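Side-chain contacts in Non-structural protein 3 (PDB 6LN0), which probably combines an ADP-ribose-binding macro domain with a papain-like protease that cleaves the viral polyprotein, as part of a multidomain coronavirus replication protein: residues Val90-Ser95 / Glu101-Ala106; Leu235-His240 / Phe295-Tyr300; Asn130-Leu135 / Asp163-Thr168; Asn259-Ala264 / Gln314-Leu319; Ile169-Thr172 / Gln178-Thr181. All coordinates share one frame; numbering follows the deposited sequence.

Contact 1 (Val90-Ser95 / Glu101-Ala106); sequences VPPKGS and ELLYQA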
# COMPACT_ATOMS: atom_id res chain seq x y z
N VAL A 90 36.72 9.22 -24.38
CA VAL A 90 37.11 7.89 -24.82
C VAL A 90 36.35 6.84 -24.02
O VAL A 90 36.70 6.57 -22.86
CB VAL A 90 38.63 7.70 -24.69
CG1 VAL A 90 39.06 6.36 -25.27
CG2 VAL A 90 39.36 8.84 -25.38
N PRO A 91 35.30 6.23 -24.58
CA PRO A 91 34.60 5.18 -23.85
C PRO A 91 35.56 4.03 -23.54
O PRO A 91 36.54 3.81 -24.26
CB PRO A 91 33.50 4.74 -24.82
CG PRO A 91 33.36 5.86 -25.80
CD PRO A 91 34.72 6.48 -25.91
N PRO A 92 35.30 3.30 -22.46
CA PRO A 92 36.01 2.03 -22.28
C PRO A 92 35.51 1.04 -23.31
O PRO A 92 34.37 1.12 -23.79
CB PRO A 92 35.61 1.61 -20.86
CG PRO A 92 34.23 2.17 -20.72
CD PRO A 92 34.25 3.49 -21.44
N LYS A 93 36.36 0.08 -23.67
CA LYS A 93 36.01 -0.81 -24.76
C LYS A 93 35.21 -2.05 -24.31
O LYS A 93 35.10 -3.02 -25.07
CB LYS A 93 37.26 -1.23 -25.54
CG LYS A 93 36.95 -1.44 -27.03
CD LYS A 93 38.21 -1.60 -27.87
CE LYS A 93 39.23 -2.47 -27.15
NZ LYS A 93 39.92 -3.40 -28.09
N GLY A 94 34.66 -2.04 -23.10
CA GLY A 94 33.69 -3.07 -22.76
C GLY A 94 34.22 -4.48 -22.71
O GLY A 94 33.43 -5.42 -22.79
N SER A 95 35.53 -4.66 -22.58
CA SER A 95 36.14 -5.98 -22.60
C SER A 95 37.16 -6.10 -21.48
O SER A 95 38.17 -6.78 -21.63
CB SER A 95 36.81 -6.25 -23.95
OG SER A 95 35.86 -6.19 -24.99
N GLU A 101 32.34 0.69 -14.16
CA GLU A 101 32.92 1.83 -13.45
C GLU A 101 33.43 2.87 -14.45
O GLU A 101 33.07 4.05 -14.37
CB GLU A 101 34.04 1.34 -12.53
CG GLU A 101 35.03 2.40 -12.04
CD GLU A 101 34.48 3.27 -10.91
OE1 GLU A 101 33.30 3.08 -10.53
OE2 GLU A 101 35.23 4.14 -10.41
N LEU A 102 34.25 2.43 -15.42
CA LEU A 102 34.75 3.34 -16.44
C LEU A 102 33.61 3.96 -17.25
O LEU A 102 33.72 5.11 -17.69
CB LEU A 102 35.72 2.61 -17.37
CG LEU A 102 36.71 1.58 -16.79
CD1 LEU A 102 37.76 1.20 -17.81
CD2 LEU A 102 37.38 2.08 -15.52
N LEU A 103 32.53 3.21 -17.46
CA LEU A 103 31.34 3.80 -18.05
C LEU A 103 30.80 4.92 -17.18
O LEU A 103 30.45 6.00 -17.66
CB LEU A 103 30.27 2.72 -18.25
CG LEU A 103 30.11 2.06 -19.63
CD1 LEU A 103 28.85 1.22 -19.66
CD2 LEU A 103 30.11 3.10 -20.75
N TYR A 104 30.74 4.67 -15.86
CA TYR A 104 30.20 5.67 -14.95
C TYR A 104 31.10 6.90 -14.88
O TYR A 104 30.61 8.03 -14.87
CB TYR A 104 30.01 5.09 -13.55
CG TYR A 104 29.88 6.15 -12.47
CD1 TYR A 104 28.67 6.80 -12.25
CD2 TYR A 104 30.97 6.52 -11.70
CE1 TYR A 104 28.55 7.78 -11.28
CE2 TYR A 104 30.87 7.49 -10.73
CZ TYR A 104 29.66 8.12 -10.53
OH TYR A 104 29.56 9.09 -9.56
N GLN A 105 32.41 6.69 -14.82
CA GLN A 105 33.29 7.84 -14.81
C GLN A 105 33.42 8.49 -16.18
O GLN A 105 34.04 9.56 -16.29
CB GLN A 105 34.67 7.45 -14.25
CG GLN A 105 34.66 7.11 -12.74
CD GLN A 105 34.68 8.34 -11.84
OE1 GLN A 105 35.11 9.42 -12.24
NE2 GLN A 105 34.19 8.18 -10.60
N ALA A 106 32.85 7.89 -17.23
CA ALA A 106 32.79 8.58 -18.52
C ALA A 106 31.64 9.58 -18.54
O ALA A 106 31.81 10.71 -19.01
CB ALA A 106 32.65 7.58 -19.66
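Pro92 lays its ring against the flank of Leu102 and Leu103, joining a loop of the macro domain to the helix that follows it. The loop leaves strand 83-89 and leads into helix 99-110, so this is a local closure within one strand-to-helix connection of the alpha/beta fold, and the CA atoms of Pro92 and Leu102 come within 6.1 Å of each other. Starting at the base of the ring, Pro92 CB rests on Leu102 CB at 3.6 Å and also meets the methyl Leu102 CD1. The next atom, CG, keeps in touch with Leu102 CB at 3.7 Å while reaching the backbone of the following residue, with Leu103 N 3.8 Å away. CD turns toward the helix backbone and lies 4.1 Å from Leu102 O. The two side chains run antiparallel to one another as they pass, and no hydrogen bond spans the contact. Leu102 has CG anti to its carbonyl carbon (chi1 -39°), which brings CD1 beside Pro92 CB. Leu103 is buried and also packs on His133, Ser134 and Ala137 of helix 131-141, yet one of its methyls returns to the proline, with Leu103 CD2 4.2 Å from Pro92 CD.

Contact 2 (Leu235-His240 / Phe295-Tyr300); sequences LKTCHH and FVAWIY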
# COMPACT_ATOMS: atom_id res chain seq x y z
N LEU A 235 -8.69 -8.60 5.35
CA LEU A 235 -8.43 -9.34 4.12
C LEU A 235 -7.59 -10.58 4.39
O LEU A 235 -7.84 -11.65 3.82
CB LEU A 235 -7.73 -8.44 3.09
CG LEU A 235 -8.60 -7.33 2.52
CD1 LEU A 235 -7.77 -6.29 1.76
CD2 LEU A 235 -9.67 -7.93 1.63
N LYS A 236 -6.56 -10.46 5.23
CA LYS A 236 -5.71 -11.61 5.49
C LYS A 236 -6.43 -12.67 6.35
O LYS A 236 -6.28 -13.87 6.10
CB LYS A 236 -4.41 -11.14 6.14
CG LYS A 236 -3.53 -10.36 5.19
CD LYS A 236 -2.34 -9.76 5.91
CE LYS A 236 -1.04 -10.15 5.21
NZ LYS A 236 -0.15 -8.96 4.98
N THR A 237 -7.24 -12.24 7.32
CA THR A 237 -7.95 -13.20 8.18
C THR A 237 -9.03 -13.96 7.43
O THR A 237 -9.46 -15.03 7.89
CB THR A 237 -8.53 -12.48 9.40
OG1 THR A 237 -7.50 -11.70 10.04
CG2 THR A 237 -9.10 -13.46 10.42
N CYS A 238 -9.46 -13.48 6.27
CA CYS A 238 -10.40 -14.22 5.44
C CYS A 238 -9.86 -15.55 4.96
O CYS A 238 -10.63 -16.40 4.50
CB CYS A 238 -10.81 -13.32 4.27
SG CYS A 238 -12.06 -12.20 4.77
N HIS A 239 -8.55 -15.76 5.08
CA HIS A 239 -7.93 -17.01 4.64
C HIS A 239 -7.91 -18.08 5.72
O HIS A 239 -7.65 -19.25 5.41
CB HIS A 239 -6.50 -16.74 4.15
CG HIS A 239 -6.45 -15.93 2.89
ND1 HIS A 239 -6.16 -16.48 1.67
CD2 HIS A 239 -6.68 -14.62 2.67
CE1 HIS A 239 -6.21 -15.55 0.74
NE2 HIS A 239 -6.52 -14.40 1.32
N HIS A 240 -8.19 -17.73 6.97
CA HIS A 240 -8.24 -18.74 8.02
C HIS A 240 -9.35 -19.74 7.75
O HIS A 240 -10.46 -19.37 7.36
CB HIS A 240 -8.46 -18.08 9.38
CG HIS A 240 -7.70 -18.72 10.49
ND1 HIS A 240 -8.32 -19.42 11.50
CD2 HIS A 240 -6.38 -18.76 10.75
CE1 HIS A 240 -7.41 -19.86 12.35
NE2 HIS A 240 -6.22 -19.47 11.92
N PHE A 295 -17.31 -13.14 7.93
CA PHE A 295 -17.93 -12.62 9.14
C PHE A 295 -16.97 -12.65 10.32
O PHE A 295 -16.87 -11.68 11.06
CB PHE A 295 -19.18 -13.44 9.44
CG PHE A 295 -20.02 -12.91 10.56
CD1 PHE A 295 -20.46 -11.60 10.56
CD2 PHE A 295 -20.42 -13.75 11.59
CE1 PHE A 295 -21.27 -11.11 11.57
CE2 PHE A 295 -21.24 -13.27 12.62
CZ PHE A 295 -21.66 -11.95 12.61
N VAL A 296 -16.25 -13.76 10.49
CA VAL A 296 -15.30 -13.88 11.59
C VAL A 296 -14.13 -12.94 11.41
O VAL A 296 -13.63 -12.35 12.38
CB VAL A 296 -14.83 -15.35 11.72
CG1 VAL A 296 -13.71 -15.44 12.70
CG2 VAL A 296 -15.99 -16.24 12.18
N ALA A 297 -13.62 -12.83 10.18
CA ALA A 297 -12.52 -11.91 9.92
C ALA A 297 -12.94 -10.47 10.21
O ALA A 297 -12.19 -9.70 10.81
CB ALA A 297 -12.05 -12.05 8.47
N TRP A 298 -14.15 -10.11 9.81
CA TRP A 298 -14.69 -8.82 10.21
C TRP A 298 -14.71 -8.65 11.73
O TRP A 298 -14.46 -7.55 12.24
CB TRP A 298 -16.09 -8.65 9.63
CG TRP A 298 -16.71 -7.35 9.98
CD1 TRP A 298 -16.35 -6.10 9.52
CD2 TRP A 298 -17.81 -7.15 10.88
NE1 TRP A 298 -17.17 -5.14 10.08
CE2 TRP A 298 -18.07 -5.75 10.91
CE3 TRP A 298 -18.60 -8.00 11.64
CZ2 TRP A 298 -19.08 -5.21 11.69
CZ3 TRP A 298 -19.61 -7.45 12.41
CH2 TRP A 298 -19.85 -6.08 12.43
N ILE A 299 -15.00 -9.71 12.49
CA ILE A 299 -15.03 -9.54 13.94
C ILE A 299 -13.64 -9.26 14.46
O ILE A 299 -13.44 -8.36 15.29
CB ILE A 299 -15.63 -10.77 14.64
CG1 ILE A 299 -16.99 -11.12 14.07
CG2 ILE A 299 -15.71 -10.53 16.13
CD1 ILE A 299 -18.08 -10.59 14.79
N TYR A 300 -12.66 -10.02 13.99
CA TYR A 300 -11.29 -9.84 14.48
C TYR A 300 -10.75 -8.46 14.12
O TYR A 300 -10.08 -7.82 14.94
CB TYR A 300 -10.38 -10.90 13.90
CG TYR A 300 -10.26 -12.17 14.72
CD1 TYR A 300 -9.27 -12.29 15.68
CD2 TYR A 300 -11.12 -13.25 14.51
CE1 TYR A 300 -9.14 -13.44 16.41
CE2 TYR A 300 -10.99 -14.39 15.23
CZ TYR A 300 -10.00 -14.49 16.19
OH TYR A 300 -9.86 -15.64 16.93
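Thr237 and Ala297 point their CB atoms at each other, and these short side chains let the backbones approach, the two CA atoms lying 5.1 Å apart. Thr237 CB stands 3.7 Å from Ala297 CB, and its two branches face different ways. The methyl, Thr237 CG2, is anti to the backbone N and lies alongside the partner helix, 3.8 Å from Ala297 CA; it is no more than loosely near Tyr300 CB (4.5 Å). The hydroxyl turns back to its own helix, where OG1 is hydrogen-bonded to Val233 O, so this buried polar atom is satisfied and the surface offered to Ala297 is apolar. Cys238 comes to the Ala297 methyl from another direction: its sulfur, anti to the carbonyl carbon (chi1 -82°), places Cys238 SG 3.7 Å from Ala297 CB. Ala297 CB thus meets both Thr237 and Cys238. A type I turn runs from Thr237 to His240, and within it Cys238 O accepts a hydrogen bond from Asn293 ND2 at the start of the opposing helix. Beyond the contact, the Tyr300 ring meets Phe261 edge to face. Helices 228-237 and 293-302, joined here by small residues, probably belong to the helical thumb of the coronavirus papain-like protease.

Contact 3 (Asn130-Leu135 / Asp163-Thr168); sequences NPVHSL and DALNRT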
# COMPACT_ATOMS: atom_id res chain seq x y z
N ASN A 130 27.45 -3.43 -23.01
CA ASN A 130 26.04 -3.70 -22.80
C ASN A 130 25.28 -2.38 -22.66
O ASN A 130 25.58 -1.60 -21.74
CB ASN A 130 25.86 -4.56 -21.56
CG ASN A 130 24.54 -5.29 -21.54
OD1 ASN A 130 23.51 -4.74 -21.94
ND2 ASN A 130 24.55 -6.53 -21.08
N PRO A 131 24.31 -2.08 -23.53
CA PRO A 131 23.63 -0.78 -23.45
C PRO A 131 22.83 -0.59 -22.18
O PRO A 131 22.54 0.56 -21.81
CB PRO A 131 22.71 -0.79 -24.67
CG PRO A 131 22.39 -2.21 -24.86
CD PRO A 131 23.67 -2.96 -24.51
N VAL A 132 22.46 -1.67 -21.49
CA VAL A 132 21.76 -1.48 -20.23
C VAL A 132 22.72 -0.96 -19.16
O VAL A 132 22.33 -0.19 -18.29
CB VAL A 132 21.04 -2.77 -19.80
CG1 VAL A 132 22.00 -3.81 -19.29
CG2 VAL A 132 19.97 -2.46 -18.74
N HIS A 133 23.99 -1.34 -19.24
CA HIS A 133 24.98 -0.76 -18.32
C HIS A 133 25.24 0.70 -18.64
O HIS A 133 25.34 1.53 -17.72
CB HIS A 133 26.29 -1.57 -18.37
CG HIS A 133 26.11 -3.04 -18.16
ND1 HIS A 133 27.16 -3.93 -18.17
CD2 HIS A 133 24.99 -3.77 -17.93
CE1 HIS A 133 26.69 -5.15 -17.97
NE2 HIS A 133 25.38 -5.08 -17.82
N SER A 134 25.37 1.03 -19.93
CA SER A 134 25.55 2.42 -20.32
C SER A 134 24.39 3.28 -19.87
O SER A 134 24.59 4.34 -19.27
CB SER A 134 25.75 2.55 -21.83
OG SER A 134 27.14 2.54 -22.14
N LEU A 135 23.16 2.87 -20.19
CA LEU A 135 22.02 3.65 -19.74
C LEU A 135 21.96 3.71 -18.22
O LEU A 135 21.47 4.70 -17.65
CB LEU A 135 20.73 3.08 -20.32
CG LEU A 135 20.42 3.56 -21.74
CD1 LEU A 135 18.98 3.35 -22.07
CD2 LEU A 135 20.78 5.02 -21.96
N ASP A 163 13.18 2.70 -20.32
CA ASP A 163 11.96 2.71 -19.53
C ASP A 163 12.02 1.73 -18.36
O ASP A 163 11.56 2.04 -17.26
CB ASP A 163 10.77 2.40 -20.44
CG ASP A 163 9.46 2.84 -19.85
OD1 ASP A 163 9.48 3.54 -18.81
OD2 ASP A 163 8.40 2.50 -20.43
N ALA A 164 12.61 0.55 -18.57
CA ALA A 164 12.71 -0.43 -17.50
C ALA A 164 13.63 0.06 -16.38
O ALA A 164 13.30 -0.07 -15.20
CB ALA A 164 13.22 -1.77 -18.05
N LEU A 165 14.78 0.62 -16.74
CA LEU A 165 15.75 1.09 -15.76
C LEU A 165 15.22 2.21 -14.88
O LEU A 165 15.82 2.49 -13.84
CB LEU A 165 17.03 1.55 -16.47
CG LEU A 165 18.03 0.43 -16.72
CD1 LEU A 165 19.09 0.89 -17.72
CD2 LEU A 165 18.67 -0.00 -15.42
N ASN A 166 14.12 2.86 -15.27
CA ASN A 166 13.50 3.90 -14.45
C ASN A 166 12.16 3.45 -13.87
O ASN A 166 11.31 4.28 -13.55
CB ASN A 166 13.34 5.18 -15.26
CG ASN A 166 14.62 5.55 -15.99
OD1 ASN A 166 14.66 5.59 -17.22
ND2 ASN A 166 15.69 5.78 -15.23
N ARG A 167 11.97 2.14 -13.75
CA ARG A 167 10.78 1.58 -13.14
C ARG A 167 11.18 0.54 -12.11
O ARG A 167 12.18 -0.17 -12.28
CB ARG A 167 9.86 0.99 -14.19
CG ARG A 167 9.27 2.05 -15.10
CD ARG A 167 8.55 1.45 -16.27
NE ARG A 167 7.11 1.53 -16.08
CZ ARG A 167 6.28 2.19 -16.87
NH1 ARG A 167 6.74 2.84 -17.94
NH2 ARG A 167 4.98 2.21 -16.60
N THR A 168 10.41 0.48 -11.03
CA THR A 168 10.63 -0.47 -9.95
C THR A 168 9.49 -1.48 -9.94
O THR A 168 8.32 -1.13 -10.16
CB THR A 168 10.74 0.26 -8.60
OG1 THR A 168 9.79 1.33 -8.55
CG2 THR A 168 12.15 0.85 -8.43
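Leu165 pushes a single methyl, CD1, onto helix 131-141 between Val132 and Leu135. Its outer torsion is extended (chi2 166°), which carries CD1 straight on from the CA-CB-CG chain and makes it the leading atom. There it meets three groups: Val132 CG2 at 3.6 Å, the backbone oxygen Val132 O at 3.5 Å and Leu135 CB at 3.8 Å. Val132 and Leu165 cross at about a right angle. The valine adopts a less usual conformation for a helix, with CG1 held between the backbone N and the carbonyl carbon (chi1 74°); CG2 is then anti to the backbone N, and it is this branch that touches the leucine. Leu135 takes part with its CB.

The helix carrying the two receiving residues is capped at its start. Asn130, in the N-cap position, accepts from Val132 N through OD1 at 3.3 Å, in a bond of 160° at the hydrogen. At the other segment, Arg167 folds back on Asp163 in a salt bridge: Arg167 NH1 meets Asp163 OD1 at 3.0 Å on the syn side, the oxygen near the guanidinium plane but the donor tilted out of the carboxylate plane. Arg167 NE is held by Ala183 O.

Leu165 also touches Asp136 and Arg139, so it sits as a single knob among four residues spaced i, i+3, i+4 and i+7, joining helix 158-165 to helix 131-141 of the macro domain.

Contact 4 (Asn259-Ala264 / Gln314-Leu319); sequences NCFVSA and QQVISL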
# COMPACT_ATOMS: atom_id res chain seq x y z
N ASN A 259 -10.50 -18.59 19.78
CA ASN A 259 -11.62 -17.86 19.21
C ASN A 259 -12.90 -17.92 20.07
O ASN A 259 -13.99 -17.67 19.54
CB ASN A 259 -11.92 -18.39 17.80
CG ASN A 259 -12.46 -19.81 17.82
OD1 ASN A 259 -12.40 -20.48 18.85
ND2 ASN A 259 -12.99 -20.27 16.68
N CYS A 260 -12.82 -18.26 21.37
CA CYS A 260 -14.06 -18.47 22.11
C CYS A 260 -14.78 -17.15 22.35
O CYS A 260 -16.02 -17.11 22.33
CB CYS A 260 -13.79 -19.22 23.43
SG CYS A 260 -12.58 -18.46 24.54
N PHE A 261 -14.02 -16.07 22.54
CA PHE A 261 -14.62 -14.74 22.62
C PHE A 261 -15.46 -14.40 21.39
O PHE A 261 -16.38 -13.58 21.50
CB PHE A 261 -13.54 -13.66 22.83
CG PHE A 261 -12.80 -13.25 21.57
CD1 PHE A 261 -11.86 -14.08 20.99
CD2 PHE A 261 -13.01 -12.00 21.02
CE1 PHE A 261 -11.16 -13.67 19.84
CE2 PHE A 261 -12.33 -11.58 19.88
CZ PHE A 261 -11.40 -12.43 19.29
N VAL A 262 -15.21 -15.05 20.26
CA VAL A 262 -16.02 -14.78 19.08
C VAL A 262 -17.28 -15.63 19.08
O VAL A 262 -18.39 -15.12 18.94
CB VAL A 262 -15.20 -15.01 17.79
CG1 VAL A 262 -16.08 -14.89 16.58
CG2 VAL A 262 -14.06 -14.03 17.72
N SER A 263 -17.12 -16.95 19.25
CA SER A 263 -18.27 -17.84 19.33
C SER A 263 -19.23 -17.42 20.44
O SER A 263 -20.45 -17.46 20.25
CB SER A 263 -17.82 -19.29 19.55
OG SER A 263 -16.83 -19.37 20.57
N ALA A 264 -18.72 -17.02 21.60
CA ALA A 264 -19.64 -16.61 22.66
C ALA A 264 -20.44 -15.37 22.25
O ALA A 264 -21.65 -15.28 22.48
CB ALA A 264 -18.87 -16.37 23.96
N GLN A 314 -17.43 -9.06 25.52
CA GLN A 314 -18.25 -7.84 25.53
C GLN A 314 -18.01 -7.01 24.28
O GLN A 314 -18.95 -6.45 23.71
CB GLN A 314 -17.95 -6.98 26.77
CG GLN A 314 -18.21 -7.63 28.08
CD GLN A 314 -17.90 -6.71 29.25
OE1 GLN A 314 -17.19 -5.71 29.10
NE2 GLN A 314 -18.45 -7.03 30.44
N GLN A 315 -16.74 -6.89 23.87
CA GLN A 315 -16.39 -6.24 22.61
C GLN A 315 -17.17 -6.82 21.44
O GLN A 315 -17.73 -6.09 20.62
CB GLN A 315 -14.89 -6.38 22.35
CG GLN A 315 -14.02 -5.18 22.70
CD GLN A 315 -12.59 -5.33 22.14
OE1 GLN A 315 -11.87 -6.28 22.46
NE2 GLN A 315 -12.20 -4.39 21.28
N VAL A 316 -17.23 -8.15 21.36
CA VAL A 316 -17.89 -8.79 20.22
C VAL A 316 -19.38 -8.48 20.23
O VAL A 316 -19.92 -7.97 19.24
CB VAL A 316 -17.62 -10.30 20.23
CG1 VAL A 316 -18.40 -10.98 19.11
CG2 VAL A 316 -16.12 -10.56 20.14
N ILE A 317 -20.07 -8.79 21.34
CA ILE A 317 -21.52 -8.60 21.33
C ILE A 317 -21.87 -7.13 21.14
O ILE A 317 -22.88 -6.81 20.51
CB ILE A 317 -22.18 -9.19 22.60
CG1 ILE A 317 -23.68 -9.10 22.46
CG2 ILE A 317 -21.78 -8.45 23.88
CD1 ILE A 317 -24.19 -9.83 21.24
N SER A 318 -21.04 -6.23 21.64
CA SER A 318 -21.32 -4.81 21.46
C SER A 318 -21.09 -4.39 20.01
O SER A 318 -21.83 -3.56 19.48
CB SER A 318 -20.46 -3.98 22.41
OG SER A 318 -20.27 -2.68 21.87
N LEU A 319 -20.08 -4.97 19.35
CA LEU A 319 -19.87 -4.73 17.93
C LEU A 319 -21.07 -5.20 17.11
O LEU A 319 -21.59 -4.46 16.27
CB LEU A 319 -18.60 -5.42 17.45
CG LEU A 319 -18.50 -5.46 15.93
CD1 LEU A 319 -17.99 -4.13 15.45
CD2 LEU A 319 -17.59 -6.59 15.50
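Val262 and Val316 are the residues at which two helices come nearest, their CA atoms 6.4 Å apart. Segment 314-319 is helical throughout, with regular bonds from Ser318 N to Gln314 O and from Leu319 N to Gln315 O. Segment 259-264 holds the first turn of helix 260-270: Asn259 is in the N-cap position, and its backbone oxygen accepts from both Val262 N and Ser263 N. The Asn259 side chain makes no capping bond; its OD1 accepts from Lys256 N and its ND2 gives to Lys254 O.

Val316 enters the first turn of the opposing helix with both branches. CG2 lies 3.3 Å from Phe261 O and 3.5 Å from Phe261 CD2, while Val316 CG1 is about equally far from Phe261 O and Val262 O, 4.1 Å each. The phenylalanine and valine side chains cross at about a right angle. Phe261 holds CG between its backbone N and carbonyl carbon (chi1 80°), bending the ring over its neighbour, where Val262 CG2 sits 3.4 Å above the ring centre. Cys399 of strand 398-402 also packs on Phe261.

In papain-like proteases a central helix carries the nucleophile at its N-terminal end, and helix 260-270 is probably that helix, so Val316 would pack against its opening turn. With no hydrogen bond or charge pair between the segments, their buried association probably rests on van der Waals contact, Val316 packing on the Phe261 ring and on the backbone oxygens of Phe261 and Val262.

Contact 5 (Ile169-Thr172 / Gln178-Thr181); sequences IVRT and QVTT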
# COMPACT_ATOMS: atom_id res chain seq x y z
N ILE A 169 9.83 -2.73 -9.70
CA ILE A 169 8.88 -3.84 -9.76
C ILE A 169 8.16 -3.97 -8.41
O ILE A 169 8.80 -4.15 -7.37
CB ILE A 169 9.60 -5.13 -10.14
CG1 ILE A 169 10.50 -4.86 -11.35
CG2 ILE A 169 8.60 -6.22 -10.46
CD1 ILE A 169 9.71 -4.53 -12.59
N VAL A 170 6.84 -3.87 -8.43
CA VAL A 170 6.03 -3.81 -7.22
C VAL A 170 4.94 -4.87 -7.27
O VAL A 170 4.24 -5.00 -8.28
CB VAL A 170 5.38 -2.42 -7.05
CG1 VAL A 170 4.60 -2.37 -5.73
CG2 VAL A 170 6.43 -1.33 -7.13
N ARG A 171 4.79 -5.63 -6.19
CA ARG A 171 3.70 -6.59 -6.04
C ARG A 171 2.58 -5.95 -5.24
O ARG A 171 2.83 -5.44 -4.14
CB ARG A 171 4.17 -7.87 -5.35
CG ARG A 171 5.46 -8.43 -5.95
CD ARG A 171 5.55 -9.93 -5.78
NE ARG A 171 4.55 -10.64 -6.58
CZ ARG A 171 4.24 -11.93 -6.43
NH1 ARG A 171 4.84 -12.67 -5.51
NH2 ARG A 171 3.31 -12.48 -7.21
N THR A 172 1.37 -5.96 -5.79
CA THR A 172 0.24 -5.23 -5.24
C THR A 172 -1.00 -6.10 -5.29
O THR A 172 -1.10 -7.04 -6.09
CB THR A 172 -0.07 -3.94 -6.01
OG1 THR A 172 -0.86 -4.26 -7.17
CG2 THR A 172 1.18 -3.24 -6.44
N GLN A 178 -6.10 -12.12 -5.77
CA GLN A 178 -5.20 -11.94 -6.90
C GLN A 178 -4.09 -10.96 -6.54
O GLN A 178 -4.36 -9.89 -5.99
CB GLN A 178 -5.98 -11.44 -8.11
CG GLN A 178 -5.17 -11.42 -9.40
CD GLN A 178 -4.73 -12.81 -9.83
OE1 GLN A 178 -3.53 -13.07 -10.00
NE2 GLN A 178 -5.70 -13.72 -9.99
N VAL A 179 -2.85 -11.32 -6.85
CA VAL A 179 -1.70 -10.44 -6.66
C VAL A 179 -1.15 -10.05 -8.03
O VAL A 179 -0.93 -10.91 -8.90
CB VAL A 179 -0.62 -11.12 -5.79
CG1 VAL A 179 0.67 -10.31 -5.80
CG2 VAL A 179 -1.14 -11.35 -4.34
N THR A 180 -0.92 -8.76 -8.23
CA THR A 180 -0.44 -8.26 -9.50
C THR A 180 0.93 -7.63 -9.33
O THR A 180 1.12 -6.79 -8.44
CB THR A 180 -1.39 -7.25 -10.11
OG1 THR A 180 -2.63 -7.90 -10.37
CG2 THR A 180 -0.82 -6.74 -11.44
N THR A 181 1.86 -8.03 -10.19
CA THR A 181 3.22 -7.49 -10.21
C THR A 181 3.31 -6.41 -11.28
O THR A 181 3.07 -6.68 -12.45
CB THR A 181 4.22 -8.61 -10.50
OG1 THR A 181 4.08 -9.66 -9.53
CG2 THR A 181 5.64 -8.06 -10.49
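Thr172 and Thr180 form the tight part of this contact, a hydrogen-bonded antiparallel pair in which each amide finds the other's carbonyl. Thr180 N gives to Thr172 O at 2.8 Å in a nearly straight bond (171°), and Thr172 N gives to Thr180 O, also at 2.8 Å. Thr172 is buried; its side chain touches Leu194, and its hydroxyl makes a weak bond to Glu212, whereas Thr180 on the same face is exposed. These are the facing strands of a beta hairpin, 168-173 and 180-184, the latter at the edge of a four-stranded sheet that probably belongs to the ubiquitin-like domain ahead of the protease thumb in coronaviruses. On the face bearing Arg171 and Thr181, where the threonine is exposed, this non-hydrogen-bonded pair brings its CA atoms to 4.3 Å. The arginine bends at chi3 (68°) and runs across the hairpin: its NE gives Thr181 OG1 a bent hydrogen bond of 3.1 Å (142° at the hydrogen), the oxygen tilted out of the guanidinium plane. Val179 CG1 lies over one face of that group, 3.7 Å from Arg171 NH2. Farther along, the exposed Ile169 keeps one close methyl contact, CG2 to Thr181 CG2 at 3.5 Å.

Overall arrangement
The five contacts follow an elongated chain; contacts 1 and 4 are the farthest apart, 67 Å between centres. Contacts 1 and 3 share one region, 16 Å between centres, and touch where Leu103 CD1 lies 3.3 Å from Ser134 OG. Contact 3 runs straight into contact 5, 21 Å away between centres, as helix 158-165, probably the last of the macro domain, gives way to the hairpin. Contact 5 comes within about 7 Å of contact 2 at the nearest atoms. Contacts 2 and 4 alternate along the chain and touch, Tyr300 OH lying 3.5 Å from Asn259 CB. Contact 4 lies on helix 260-270, probably the nucleophile-bearing one, with contact 2 beside it; none includes a zinc-ligating cysteine.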